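Local coordinates for proteasome accessory factor B/C (PafBC) (Paenarthrobacter aurescens, PDB 6SJ9), which probably regulates transcription in the bacterial DNA damage response, combining winged helix-turn-helix regions with WYL domains and ferredoxin-like WCX domains in one chain, at residues A[105-110]-A[577-582]; A[341-346]-A[604-609]; A[583-588]-A[619-624]. All coordinates share one frame; numbering follows the deposited sequence.

Interaction 1. Residues A[105-110]-A[577-582]; sequences AQLWER and RLFTPG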
ATOM      1  N   ALA A 105       5.464   0.502  -0.119  1.00 41.56           N
ATOM      2  CA  ALA A 105       4.683   0.124  -1.296  1.00 40.10           C
ATOM      3  C   ALA A 105       3.302   0.718  -1.229  1.00 40.96           C
ATOM      4  O   ALA A 105       2.726   1.081  -2.267  1.00 42.55           O
ATOM      5  CB  ALA A 105       4.605  -1.425  -1.401  1.00 40.25           C
ATOM      6  N   GLN A 106       2.760   0.866  -0.006  1.00 40.68           N
ATOM      7  CA  GLN A 106       1.473   1.515   0.107  1.00 39.07           C
ATOM      8  C   GLN A 106       1.567   2.977  -0.255  1.00 41.59           C
ATOM      9  O   GLN A 106       0.624   3.549  -0.848  1.00 42.31           O
ATOM     10  CB  GLN A 106       0.923   1.373   1.525  1.00 48.18           C
ATOM     11  CG  GLN A 106       0.512  -0.040   1.901  1.00 53.46           C
ATOM     12  CD  GLN A 106      -0.191  -0.086   3.293  1.00 54.75           C
ATOM     13  OE1 GLN A 106      -1.263   0.541   3.497  1.00 56.62           O
ATOM     14  NE2 GLN A 106       0.385  -0.845   4.227  1.00 48.90           N
ATOM     15  N   LEU A 107       2.672   3.639   0.126  1.00 40.74           N
ATOM     16  CA  LEU A 107       2.760   5.054  -0.260  1.00 42.12           C
ATOM     17  C   LEU A 107       2.869   5.204  -1.767  1.00 35.24           C
ATOM     18  O   LEU A 107       2.278   6.112  -2.343  1.00 36.14           O
ATOM     19  CB  LEU A 107       3.950   5.728   0.420  1.00 40.47           C
ATOM     20  CG  LEU A 107       3.908   5.733   1.965  1.00 45.34           C
ATOM     21  CD1 LEU A 107       4.955   6.700   2.442  1.00 43.84           C
ATOM     22  CD2 LEU A 107       2.500   6.109   2.611  1.00 40.58           C
ATOM     23  N   TRP A 108       3.667   4.337  -2.408  1.00 35.42           N
ATOM     24  CA  TRP A 108       3.866   4.434  -3.849  1.00 37.83           C
ATOM     25  C   TRP A 108       2.523   4.326  -4.562  1.00 39.82           C
ATOM     26  O   TRP A 108       2.219   5.084  -5.495  1.00 40.92           O
ATOM     27  CB  TRP A 108       4.805   3.312  -4.337  1.00 36.82           C
ATOM     28  CG  TRP A 108       4.596   3.109  -5.818  1.00 38.65           C
ATOM     29  CD1 TRP A 108       3.937   2.088  -6.419  1.00 40.01           C
ATOM     30  CD2 TRP A 108       5.036   3.982  -6.872  1.00 41.95           C
ATOM     31  NE1 TRP A 108       3.934   2.266  -7.782  1.00 42.81           N
ATOM     32  CE2 TRP A 108       4.607   3.419  -8.085  1.00 40.69           C
ATOM     33  CE3 TRP A 108       5.731   5.198  -6.898  1.00 48.41           C
ATOM     34  CZ2 TRP A 108       4.847   4.014  -9.327  1.00 48.17           C
ATOM     35  CZ3 TRP A 108       5.993   5.802  -8.143  1.00 50.64           C
ATOM     36  CH2 TRP A 108       5.544   5.200  -9.348  1.00 51.77           C
ATOM     37  N   GLU A 109       1.720   3.344  -4.138  1.00 43.21           N
ATOM     38  CA  GLU A 109       0.433   3.105  -4.765  1.00 47.73           C
ATOM     39  C   GLU A 109      -0.430   4.350  -4.707  1.00 43.00           C
ATOM     40  O   GLU A 109      -1.018   4.737  -5.723  1.00 46.82           O
ATOM     41  CB  GLU A 109      -0.243   1.905  -4.083  1.00 55.71           C
ATOM     42  CG  GLU A 109      -1.704   1.740  -4.425  1.00 64.14           C
ATOM     43  CD  GLU A 109      -2.227   0.357  -4.059  1.00 69.16           C
ATOM     44  OE1 GLU A 109      -1.679  -0.670  -4.518  1.00 72.38           O
ATOM     45  OE2 GLU A 109      -3.173   0.297  -3.268  1.00 73.24           O
ATOM     46  N   ARG A 110      -0.447   5.060  -3.562  1.00 41.16           N
ATOM     47  CA  ARG A 110      -1.240   6.303  -3.522  1.00 43.61           C
ATOM     48  C   ARG A 110      -0.665   7.349  -4.453  1.00 44.62           C
ATOM     49  O   ARG A 110      -1.404   8.095  -5.119  1.00 49.37           O
ATOM     50  CB  ARG A 110      -1.339   6.877  -2.097  1.00 49.76           C
ATOM     51  CG  ARG A 110      -2.097   5.989  -1.121  1.00 48.58           C
ATOM     52  CD  ARG A 110      -2.398   6.721   0.135  1.00 48.32           C
ATOM     53  NE  ARG A 110      -3.314   7.856  -0.094  1.00 48.93           N
ATOM     54  CZ  ARG A 110      -4.646   7.763  -0.099  1.00 51.02           C
ATOM     55  NH1 ARG A 110      -5.242   6.590   0.098  1.00 52.24           N
ATOM     56  NH2 ARG A 110      -5.370   8.824  -0.352  1.00 51.38           N
ATOM     57  N   ARG A 577       1.314  13.916   3.358  1.00 32.65           N
ATOM     58  CA  ARG A 577       1.194  14.550   2.059  1.00 38.87           C
ATOM     59  C   ARG A 577       0.448  13.702   1.025  1.00 43.15           C
ATOM     60  O   ARG A 577      -0.221  14.266   0.150  1.00 42.62           O
ATOM     61  CB  ARG A 577       2.580  14.905   1.539  1.00 39.90           C
ATOM     62  CG  ARG A 577       3.113  16.156   2.147  1.00 39.02           C
ATOM     63  CD  ARG A 577       4.566  16.380   1.651  1.00 40.53           C
ATOM     64  NE  ARG A 577       5.510  15.496   2.336  1.00 42.92           N
ATOM     65  CZ  ARG A 577       6.841  15.616   2.251  1.00 46.58           C
ATOM     66  NH1 ARG A 577       7.379  16.597   1.518  1.00 42.89           N
ATOM     67  NH2 ARG A 577       7.638  14.779   2.915  1.00 42.46           N
ATOM     68  N   LEU A 578       0.589  12.374   1.049  1.00 39.73           N
ATOM     69  CA  LEU A 578      -0.125  11.536   0.086  1.00 35.82           C
ATOM     70  C   LEU A 578      -1.544  11.226   0.522  1.00 36.03           C
ATOM     71  O   LEU A 578      -2.197  10.392  -0.120  1.00 39.18           O
ATOM     72  CB  LEU A 578       0.617  10.196  -0.135  1.00 35.14           C
ATOM     73  CG  LEU A 578       1.926  10.390  -0.885  1.00 38.46           C
ATOM     74  CD1 LEU A 578       2.710   9.090  -1.020  1.00 36.38           C
ATOM     75  CD2 LEU A 578       1.549  10.949  -2.285  1.00 40.95           C
ATOM     76  N   PHE A 579      -2.005  11.784   1.638  1.00 38.08           N
ATOM     77  CA  PHE A 579      -3.307  11.445   2.185  1.00 37.96           C
ATOM     78  C   PHE A 579      -4.303  12.618   2.272  1.00 38.80           C
ATOM     79  O   PHE A 579      -5.459  12.408   2.688  1.00 38.45           O
ATOM     80  CB  PHE A 579      -3.107  10.794   3.557  1.00 35.80           C
ATOM     81  CG  PHE A 579      -2.380   9.459   3.502  1.00 36.06           C
ATOM     82  CD1 PHE A 579      -1.010   9.403   3.564  1.00 33.54           C
ATOM     83  CD2 PHE A 579      -3.085   8.276   3.291  1.00 37.75           C
ATOM     84  CE1 PHE A 579      -0.324   8.203   3.534  1.00 33.30           C
ATOM     85  CE2 PHE A 579      -2.421   7.024   3.288  1.00 35.67           C
ATOM     86  CZ  PHE A 579      -1.025   6.989   3.393  1.00 34.77           C
ATOM     87  N   THR A 580      -3.906  13.840   1.927  1.00 38.28           N
ATOM     88  CA  THR A 580      -4.859  14.964   1.976  1.00 39.65           C
ATOM     89  C   THR A 580      -5.939  14.792   0.911  1.00 38.89           C
ATOM     90  O   THR A 580      -5.685  14.188  -0.125  1.00 42.44           O
ATOM     91  CB  THR A 580      -4.150  16.311   1.796  1.00 39.33           C
ATOM     92  OG1 THR A 580      -3.390  16.309   0.589  1.00 41.98           O
ATOM     93  CG2 THR A 580      -3.210  16.594   2.942  1.00 38.32           C
ATOM     94  N   PRO A 581      -7.170  15.263   1.154  1.00 42.20           N
ATOM     95  CA  PRO A 581      -8.186  15.201   0.085  1.00 43.38           C
ATOM     96  C   PRO A 581      -7.672  15.940  -1.134  1.00 46.84           C
ATOM     97  O   PRO A 581      -6.990  16.958  -1.002  1.00 45.15           O
ATOM     98  CB  PRO A 581      -9.425  15.882   0.687  1.00 39.00           C
ATOM     99  CG  PRO A 581      -9.008  16.490   1.923  1.00 42.65           C
ATOM    100  CD  PRO A 581      -7.684  15.947   2.358  1.00 41.58           C
ATOM    101  N   GLY A 582      -7.906  15.345  -2.319  1.00 47.84           N
ATOM    102  CA  GLY A 582      -7.490  15.938  -3.584  1.00 45.27           C
ATOM    103  C   GLY A 582      -8.505  16.946  -4.153  1.00 46.18           C
ATOM    104  O   GLY A 582      -9.714  16.850  -3.942  1.00 43.23           O
TER
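The guanidinium of Arg-110 lies almost flat over the rim of the Phe-579 ring, the two planes only 16° apart, while its NE is bonded to the backbone of the residue just before that ring. NE comes within 3.4 Å of Phe-579 CD2. From NE a hydrogen bond of 2.8 Å runs to Leu-578 O. It is nearly straight, at 166° about the hydrogen, and the oxygen sits close to the guanidinium plane. One bond at the edge and one aromatic face thus fix how the planar group is turned, and a bend at chi3 (65°) brings NE round to Leu-578 O and the ring. An alanine here would probably leave Leu-578 O without this donor and take away the guanidinium that lies over Phe-579 CD2.

One turn earlier on the same helix, Leu-107 reaches the ring from another direction: its CD2 meets the edge at Phe-579 CE1, 3.6 Å away. The aromatic group is therefore met on a face by an arginine and on its rim by a leucine methyl. Leu-578 points at the helix itself. Its CD1 packs 3.9 Å from Leu-107 CB and close to Leu-107 O, and the same side chain lies about 4 Å from a bound thiocyanate ion, probably from the crystallisation liquor.

This is docking of a loop on a helix flank. The loop runs from strand 562-563 to strand 586-592 and rests on helix 95-118, whose Leu-107 also touches Leu-440 of helix 427-441, while Arg-577 at the start of the segment reaches Met-439 of that helix and Asn-548 of strand 545-550.

Interaction 2. Residues A[341-346]-A[604-609]; sequences RKRTSE and YAERTA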
ATOM      1  N   ARG A 341     -11.769   5.567  10.266  1.00 44.44           N
ATOM      2  CA  ARG A 341     -10.336   5.859  10.211  1.00 41.49           C
ATOM      3  C   ARG A 341     -10.100   7.231   9.594  1.00 43.26           C
ATOM      4  O   ARG A 341     -10.692   7.560   8.565  1.00 44.93           O
ATOM      5  CB  ARG A 341      -9.634   4.783   9.369  1.00 38.69           C
ATOM      6  CG  ARG A 341      -8.116   4.988   9.162  1.00 34.56           C
ATOM      7  CD  ARG A 341      -7.551   3.846   8.207  1.00 31.72           C
ATOM      8  NE  ARG A 341      -7.812   2.568   8.862  1.00 40.40           N
ATOM      9  CZ  ARG A 341      -7.956   1.422   8.196  1.00 40.63           C
ATOM     10  NH1 ARG A 341      -7.854   1.425   6.881  1.00 38.20           N
ATOM     11  NH2 ARG A 341      -8.188   0.273   8.843  1.00 40.58           N
ATOM     12  N   LYS A 342      -9.226   8.030  10.226  1.00 43.08           N
ATOM     13  CA  LYS A 342      -8.842   9.343   9.693  1.00 44.76           C
ATOM     14  C   LYS A 342      -7.726   9.197   8.663  1.00 41.55           C
ATOM     15  O   LYS A 342      -6.943   8.248   8.697  1.00 39.82           O
ATOM     16  CB  LYS A 342      -8.351  10.294  10.800  1.00 47.63           C
ATOM     17  CG  LYS A 342      -9.326  10.597  11.893  1.00 55.06           C
ATOM     18  CD  LYS A 342      -8.880  11.867  12.664  1.00 64.91           C
ATOM     19  CE  LYS A 342      -9.857  12.255  13.773  1.00 69.82           C
ATOM     20  NZ  LYS A 342      -9.183  12.848  14.977  1.00 73.68           N
ATOM     21  N   ARG A 343      -7.648  10.177   7.759  1.00 43.31           N
ATOM     22  CA  ARG A 343      -6.571  10.242   6.776  1.00 41.44           C
ATOM     23  C   ARG A 343      -5.207  10.205   7.458  1.00 38.82           C
ATOM     24  O   ARG A 343      -4.938  10.962   8.389  1.00 34.45           O
ATOM     25  CB  ARG A 343      -6.703  11.509   5.929  1.00 42.75           C
ATOM     26  CG  ARG A 343      -7.813  11.416   4.879  1.00 44.43           C
ATOM     27  CD  ARG A 343      -8.188  12.777   4.303  1.00 42.97           C
ATOM     28  NE  ARG A 343      -9.317  12.530   3.434  1.00 46.50           N
ATOM     29  CZ  ARG A 343      -9.221  12.085   2.191  1.00 47.16           C
ATOM     30  NH1 ARG A 343      -8.022  11.902   1.640  1.00 41.44           N
ATOM     31  NH2 ARG A 343     -10.329  11.862   1.490  1.00 50.73           N
ATOM     32  N   THR A 344      -4.385   9.266   7.035  1.00 37.84           N
ATOM     33  CA  THR A 344      -3.152   8.972   7.752  1.00 35.33           C
ATOM     34  C   THR A 344      -2.258  10.193   7.861  1.00 33.98           C
ATOM     35  O   THR A 344      -2.007  10.875   6.872  1.00 37.75           O
ATOM     36  CB  THR A 344      -2.461   7.844   7.012  1.00 39.03           C
ATOM     37  OG1 THR A 344      -3.442   6.808   6.866  1.00 40.15           O
ATOM     38  CG2 THR A 344      -1.221   7.313   7.806  1.00 33.19           C
ATOM     39  N   SER A 345      -1.778  10.464   9.062  1.00 32.21           N
ATOM     40  CA  SER A 345      -0.886  11.584   9.342  1.00 37.31           C
ATOM     41  C   SER A 345       0.582  11.148   9.406  1.00 36.40           C
ATOM     42  O   SER A 345       0.920   9.975   9.456  1.00 35.18           O
ATOM     43  CB  SER A 345      -1.255  12.235  10.684  1.00 39.69           C
ATOM     44  OG  SER A 345      -1.073  11.285  11.720  1.00 39.68           O
ATOM     45  N   GLU A 346       1.456  12.142   9.441  1.00 33.89           N
ATOM     46  CA  GLU A 346       2.881  11.871   9.644  1.00 40.50           C
ATOM     47  C   GLU A 346       3.146  11.241  11.023  1.00 38.02           C
ATOM     48  O   GLU A 346       3.972  10.343  11.130  1.00 33.63           O
ATOM     49  CB  GLU A 346       3.688  13.157   9.462  1.00 35.29           C
ATOM     50  CG  GLU A 346       3.627  13.613   7.999  1.00 35.38           C
ATOM     51  CD  GLU A 346       4.543  14.812   7.675  1.00 42.49           C
ATOM     52  OE1 GLU A 346       4.892  15.541   8.613  1.00 44.25           O
ATOM     53  OE2 GLU A 346       4.942  14.978   6.512  1.00 44.03           O
ATOM     54  N   TYR A 604     -11.427   6.366   4.359  1.00 41.67           N
ATOM     55  CA  TYR A 604     -11.510   7.530   5.249  1.00 40.84           C
ATOM     56  C   TYR A 604     -12.861   8.240   5.115  1.00 45.13           C
ATOM     57  O   TYR A 604     -12.926   9.449   4.921  1.00 49.44           O
ATOM     58  CB  TYR A 604     -10.357   8.520   5.005  1.00 35.81           C
ATOM     59  CG  TYR A 604      -9.042   7.839   4.641  1.00 40.46           C
ATOM     60  CD1 TYR A 604      -8.308   7.145   5.598  1.00 35.41           C
ATOM     61  CD2 TYR A 604      -8.582   7.847   3.323  1.00 42.44           C
ATOM     62  CE1 TYR A 604      -7.136   6.480   5.266  1.00 40.72           C
ATOM     63  CE2 TYR A 604      -7.416   7.190   2.974  1.00 46.15           C
ATOM     64  CZ  TYR A 604      -6.696   6.508   3.962  1.00 47.90           C
ATOM     65  OH  TYR A 604      -5.547   5.874   3.577  1.00 50.98           O
ATOM     66  N   ALA A 605     -13.939   7.479   5.237  1.00 43.27           N
ATOM     67  CA  ALA A 605     -15.275   8.015   5.007  1.00 50.87           C
ATOM     68  C   ALA A 605     -15.509   9.339   5.732  1.00 55.48           C
ATOM     69  O   ALA A 605     -15.203   9.487   6.916  1.00 51.03           O
ATOM     70  CB  ALA A 605     -16.307   6.993   5.475  1.00 46.45           C
ATOM     71  N   GLU A 606     -16.065  10.309   5.011  1.00 59.70           N
ATOM     72  CA  GLU A 606     -16.363  11.595   5.642  1.00 61.17           C
ATOM     73  C   GLU A 606     -17.475  11.445   6.676  1.00 60.32           C
ATOM     74  O   GLU A 606     -17.421  12.054   7.746  1.00 62.41           O
ATOM     75  CB  GLU A 606     -16.769  12.632   4.583  1.00 64.62           C
ATOM     76  CG  GLU A 606     -15.893  12.644   3.315  1.00 70.02           C
ATOM     77  CD  GLU A 606     -14.523  13.260   3.568  1.00 72.68           C
ATOM     78  OE1 GLU A 606     -14.485  14.302   4.253  1.00 74.03           O
ATOM     79  OE2 GLU A 606     -13.499  12.726   3.077  1.00 72.58           O
ATOM     80  N   ARG A 607     -18.488  10.635   6.376  1.00 59.50           N
ATOM     81  CA  ARG A 607     -19.622  10.414   7.266  1.00 61.10           C
ATOM     82  C   ARG A 607     -20.094   8.981   7.104  1.00 60.94           C
ATOM     83  O   ARG A 607     -20.039   8.422   6.007  1.00 58.92           O
ATOM     84  CB  ARG A 607     -20.813  11.328   6.961  1.00 61.90           C
ATOM     85  CG  ARG A 607     -20.577  12.820   7.154  1.00 68.42           C
ATOM     86  CD  ARG A 607     -21.935  13.588   7.138  1.00 73.50           C
ATOM     87  NE  ARG A 607     -22.640  13.452   5.864  1.00 75.27           N
ATOM     88  CZ  ARG A 607     -23.831  13.979   5.598  1.00 75.98           C
ATOM     89  NH1 ARG A 607     -24.477  14.679   6.515  1.00 76.41           N
ATOM     90  NH2 ARG A 607     -24.376  13.794   4.414  1.00 75.45           N
ATOM     91  N   THR A 608     -20.642   8.425   8.175  1.00 60.22           N
ATOM     92  CA  THR A 608     -21.214   7.085   8.147  1.00 57.71           C
ATOM     93  C   THR A 608     -22.567   7.108   8.856  1.00 60.43           C
ATOM     94  O   THR A 608     -22.833   7.987   9.674  1.00 59.41           O
ATOM     95  CB  THR A 608     -20.276   6.032   8.822  1.00 54.54           C
ATOM     96  OG1 THR A 608     -20.032   6.399  10.185  1.00 56.96           O
ATOM     97  CG2 THR A 608     -18.897   5.907   8.078  1.00 46.03           C
ATOM     98  N   ALA A 609     -23.445   6.175   8.490  1.00 60.24           N
ATOM     99  CA  ALA A 609     -24.693   6.005   9.223  1.00 65.15           C
ATOM    100  C   ALA A 609     -24.911   4.513   9.409  1.00 71.20           C
ATOM    101  O   ALA A 609     -24.987   3.775   8.427  1.00 76.27           O
ATOM    102  CB  ALA A 609     -25.881   6.611   8.469  1.00 61.71           C
TER
HETATM  103  O   HOH W   1     -12.671   9.700   8.171  1.00 55.78           O
HETATM  104  O   HOH W   2      -4.166   4.619   5.513  1.00 46.21           O
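Arg-343 and Tyr-604 meet backbone to ring: Arg-343 CA sits over the face of the tyrosine, 4.2 Å from the ring centroid and 27° off the normal, a CH-pi contact. Arg-343 CG covers the same residue, 3.8 Å from Tyr-604 CG. At the edge of the ring, in its plane, lies Arg-341 O, which also takes a CA-H...O contact of 3.4 Å from Tyr-604 CA. The phenol oxygen is joined to Thr-344 through a water that lies in the ring plane, 2.7 Å from Tyr-604 OH, and donates to Thr-344 OG1. A second water donates to both Arg-341 O and Ala-605 O, tying the two backbones together.

Tyr-604 comes to this place as the C-prime residue of a Schellman motif that ends helix 599-602. Its positive phi (51°) turns the chain away from the helix and toward strand 607-610 of the WCX domain.

Beyond the ring, Arg-343 runs extended, with NE anti to CB (chi3 -175°), and its NH2 forms a long salt bridge of 3.6 Å with Glu-606 OE2. The stronger partner of this guanidinium is Phe-579 O, bonded to NH1. Arg-341 is anchored by Asp-383 at NE and by Asp-602 at NH1. Past Thr-344, Ser-345 is the N-cap of helix 346-360, its OG accepting from Gln-348 N.

Interaction 3. Residues A[583-588]-A[619-624]; sequences EDDVLV and EVRFGD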
ATOM      1  N   GLU A 583      -7.979  17.924  -4.890  1.00 41.85           N
ATOM      2  CA  GLU A 583      -8.820  18.934  -5.518  1.00 42.65           C
ATOM      3  C   GLU A 583      -9.861  18.306  -6.450  1.00 48.45           C
ATOM      4  O   GLU A 583     -10.980  18.801  -6.565  1.00 48.40           O
ATOM      5  CB  GLU A 583      -7.923  19.893  -6.305  1.00 38.54           C
ATOM      6  CG  GLU A 583      -8.755  20.938  -7.153  1.00 50.21           C
ATOM      7  CD  GLU A 583      -9.482  21.974  -6.263  1.00 54.91           C
ATOM      8  OE1 GLU A 583      -9.091  22.168  -5.086  1.00 56.01           O
ATOM      9  OE2 GLU A 583     -10.476  22.564  -6.726  1.00 61.32           O
ATOM     10  N   ASP A 584      -9.518  17.198  -7.092  1.00 50.10           N
ATOM     11  CA  ASP A 584     -10.354  16.553  -8.085  1.00 51.83           C
ATOM     12  C   ASP A 584     -11.222  15.437  -7.499  1.00 52.37           C
ATOM     13  O   ASP A 584     -11.838  14.698  -8.264  1.00 55.07           O
ATOM     14  CB  ASP A 584      -9.463  15.971  -9.201  1.00 53.08           C
ATOM     15  CG  ASP A 584      -8.487  17.012  -9.816  1.00 54.68           C
ATOM     16  OD1 ASP A 584      -8.824  18.203  -9.968  1.00 57.28           O
ATOM     17  OD2 ASP A 584      -7.351  16.632 -10.141  1.00 55.71           O
ATOM     18  N   ASP A 585     -11.289  15.280  -6.174  1.00 48.18           N
ATOM     19  CA  ASP A 585     -12.074  14.178  -5.637  1.00 46.15           C
ATOM     20  C   ASP A 585     -13.543  14.293  -6.057  1.00 53.71           C
ATOM     21  O   ASP A 585     -14.075  15.386  -6.239  1.00 58.58           O
ATOM     22  CB  ASP A 585     -11.975  14.153  -4.116  1.00 43.41           C
ATOM     23  CG  ASP A 585     -10.583  13.667  -3.595  1.00 46.39           C
ATOM     24  OD1 ASP A 585      -9.670  13.358  -4.402  1.00 47.43           O
ATOM     25  OD2 ASP A 585     -10.397  13.629  -2.361  1.00 47.95           O
ATOM     26  N   VAL A 586     -14.197  13.151  -6.234  1.00 51.69           N
ATOM     27  CA  VAL A 586     -15.628  13.092  -6.476  1.00 53.81           C
ATOM     28  C   VAL A 586     -16.275  12.481  -5.234  1.00 54.03           C
ATOM     29  O   VAL A 586     -15.807  11.467  -4.709  1.00 56.04           O
ATOM     30  CB  VAL A 586     -15.957  12.330  -7.771  1.00 60.75           C
ATOM     31  CG1 VAL A 586     -14.731  11.734  -8.334  1.00 61.67           C
ATOM     32  CG2 VAL A 586     -16.997  11.289  -7.556  1.00 65.21           C
ATOM     33  N   LEU A 587     -17.321  13.111  -4.744  1.00 57.70           N
ATOM     34  CA  LEU A 587     -18.009  12.675  -3.535  1.00 58.38           C
ATOM     35  C   LEU A 587     -19.087  11.639  -3.857  1.00 58.20           C
ATOM     36  O   LEU A 587     -19.877  11.823  -4.786  1.00 60.00           O
ATOM     37  CB  LEU A 587     -18.593  13.904  -2.838  1.00 62.47           C
ATOM     38  CG  LEU A 587     -19.156  13.755  -1.427  1.00 66.69           C
ATOM     39  CD1 LEU A 587     -20.595  13.256  -1.439  1.00 68.66           C
ATOM     40  CD2 LEU A 587     -18.233  12.851  -0.574  1.00 65.23           C
ATOM     41  N   VAL A 588     -19.053  10.502  -3.172  1.00 56.84           N
ATOM     42  CA  VAL A 588     -19.915   9.368  -3.488  1.00 57.42           C
ATOM     43  C   VAL A 588     -20.534   8.875  -2.190  1.00 58.84           C
ATOM     44  O   VAL A 588     -19.888   8.902  -1.141  1.00 59.64           O
ATOM     45  CB  VAL A 588     -19.143   8.231  -4.184  1.00 56.09           C
ATOM     46  CG1 VAL A 588     -20.039   7.057  -4.427  1.00 54.62           C
ATOM     47  CG2 VAL A 588     -18.513   8.718  -5.483  1.00 54.81           C
ATOM     48  N   GLU A 619     -20.291   8.042   3.116  1.00 53.80           N
ATOM     49  CA  GLU A 619     -19.952   9.078   2.163  1.00 55.36           C
ATOM     50  C   GLU A 619     -18.427   9.152   2.045  1.00 51.65           C
ATOM     51  O   GLU A 619     -17.746   9.414   3.037  1.00 50.28           O
ATOM     52  CB  GLU A 619     -20.540  10.382   2.690  1.00 62.21           C
ATOM     53  CG  GLU A 619     -20.546  11.537   1.784  1.00 71.79           C
ATOM     54  CD  GLU A 619     -21.203  12.712   2.459  1.00 81.19           C
ATOM     55  OE1 GLU A 619     -22.403  12.953   2.211  1.00 86.02           O
ATOM     56  OE2 GLU A 619     -20.520  13.349   3.296  1.00 83.91           O
ATOM     57  N   VAL A 620     -17.884   8.871   0.867  1.00 53.48           N
ATOM     58  CA  VAL A 620     -16.437   8.812   0.678  1.00 54.32           C
ATOM     59  C   VAL A 620     -16.030   9.663  -0.525  1.00 56.27           C
ATOM     60  O   VAL A 620     -16.781   9.800  -1.490  1.00 57.93           O
ATOM     61  CB  VAL A 620     -15.933   7.347   0.493  1.00 55.19           C
ATOM     62  CG1 VAL A 620     -16.333   6.494   1.684  1.00 53.10           C
ATOM     63  CG2 VAL A 620     -16.478   6.752  -0.736  1.00 57.87           C
ATOM     64  N   ARG A 621     -14.786  10.146  -0.504  1.00 54.67           N
ATOM     65  CA  ARG A 621     -14.174  10.833  -1.634  1.00 53.62           C
ATOM     66  C   ARG A 621     -13.285   9.867  -2.410  1.00 52.94           C
ATOM     67  O   ARG A 621     -12.323   9.338  -1.861  1.00 55.17           O
ATOM     68  CB  ARG A 621     -13.346  12.027  -1.154  1.00 51.90           C
ATOM     69  CG  ARG A 621     -14.161  13.114  -0.443  1.00 50.26           C
ATOM     70  CD  ARG A 621     -13.236  14.119   0.306  1.00 54.79           C
ATOM     71  NE  ARG A 621     -12.351  14.899  -0.583  1.00 58.84           N
ATOM     72  CZ  ARG A 621     -12.589  16.154  -0.986  1.00 62.82           C
ATOM     73  NH1 ARG A 621     -13.698  16.790  -0.595  1.00 68.04           N
ATOM     74  NH2 ARG A 621     -11.722  16.783  -1.779  1.00 58.09           N
ATOM     75  N   PHE A 622     -13.607   9.639  -3.682  1.00 49.85           N
ATOM     76  CA  PHE A 622     -12.785   8.841  -4.581  1.00 50.42           C
ATOM     77  C   PHE A 622     -11.938   9.768  -5.425  1.00 54.01           C
ATOM     78  O   PHE A 622     -12.374  10.879  -5.776  1.00 55.29           O
ATOM     79  CB  PHE A 622     -13.633   7.959  -5.492  1.00 51.56           C
ATOM     80  CG  PHE A 622     -14.057   6.710  -4.843  1.00 54.70           C
ATOM     81  CD1 PHE A 622     -15.290   6.644  -4.202  1.00 59.22           C
ATOM     82  CD2 PHE A 622     -13.234   5.607  -4.824  1.00 55.80           C
ATOM     83  CE1 PHE A 622     -15.683   5.468  -3.571  1.00 62.32           C
ATOM     84  CE2 PHE A 622     -13.616   4.436  -4.198  1.00 59.06           C
ATOM     85  CZ  PHE A 622     -14.836   4.358  -3.564  1.00 61.74           C
ATOM     86  N   GLY A 623     -10.709   9.314  -5.706  1.00 51.40           N
ATOM     87  CA  GLY A 623      -9.741  10.125  -6.423  1.00 46.03           C
ATOM     88  C   GLY A 623     -10.143  10.408  -7.851  1.00 49.71           C
ATOM     89  O   GLY A 623      -9.770  11.453  -8.401  1.00 52.54           O
ATOM     90  N   ASP A 624     -10.902   9.496  -8.463  1.00 47.10           N
ATOM     91  CA  ASP A 624     -11.310   9.617  -9.844  1.00 55.99           C
ATOM     92  C   ASP A 624     -12.578   8.784 -10.007  1.00 60.21           C
ATOM     93  O   ASP A 624     -12.654   7.656  -9.512  1.00 60.74           O
ATOM     94  CB  ASP A 624     -10.212   9.114 -10.803  1.00 62.55           C
ATOM     95  CG  ASP A 624     -10.583   9.327 -12.285  1.00 68.64           C
ATOM     96  OD1 ASP A 624     -10.217  10.402 -12.825  1.00 73.41           O
ATOM     97  OD2 ASP A 624     -11.260   8.455 -12.900  1.00 63.70           O
TER
HETATM   98  O   HOH W   3      -8.246  13.709  -7.004  1.00 50.04           O
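The Arg-621 guanidinium is met at its edge by Asp-585 OD2, and the Phe-622 ring is approached obliquely by Val-588 CG2, 4.0 Å from Phe-622 CD1. The ring also takes an edge-to-face contact with Phe-631 and meets Tyr-603 with the planes at about 40°. In the salt bridge Arg-621 NE donates to the anti lone pair of Asp-585 OD2 over 2.9 Å. The carboxylate and guanidinium planes are 61° apart, and NE is the nitrogen that makes the bond. Asp-585 OD2 also accepts from Gly-582 N, so two donors grip this oxygen. The other carboxylate oxygen, OD1, is linked by a water to Gly-623 O.

Between these side chains the backbones pair antiparallel. Val-586 and Phe-622 form a hydrogen-bonded pair, N to O in both directions, as do Val-588 and Val-620. In the latter pair Val-588 N lies 2.9 Å from Val-620 O. The return bond, from Val-620 N to Val-588 O, is 2.8 Å. Leu-587 and Arg-621 are the non-hydrogen-bonded pair between them. On their face, Leu-587 CD2 packs diagonally on Glu-619 CG at 3.6 Å. The opposite face, with Val-586, Val-588 and Phe-622, is covered by helices 627-634 and 645-659.

Strands 586-592 and 616-622 are the central pair of a four-stranded antiparallel sheet in the order 2-3-1-4, the topology of the ferredoxin-like fold of this WCX domain.

The three contacts lie 13 to 14 Å apart, centre to centre, and the chain 577-588 runs from interaction 1 directly into interaction 3. Interactions 1 and 2 share an interface: Phe-579 O lies 2.8 Å from Arg-343 NH1, and the Phe-579 ring packs against Tyr-604. Interactions 2 and 3 meet in the sheet, where strand 607-610 pairs with strand 616-622 and Glu-606 N approaches Glu-619 O to 2.7 Å. Between interactions 1 and 3, Gly-582 O and Arg-621 NH2 make a weak bond. Together they join helix 95-118 and the loop 341-346 that leads into helix 346-360 to the C-terminal WCX domain.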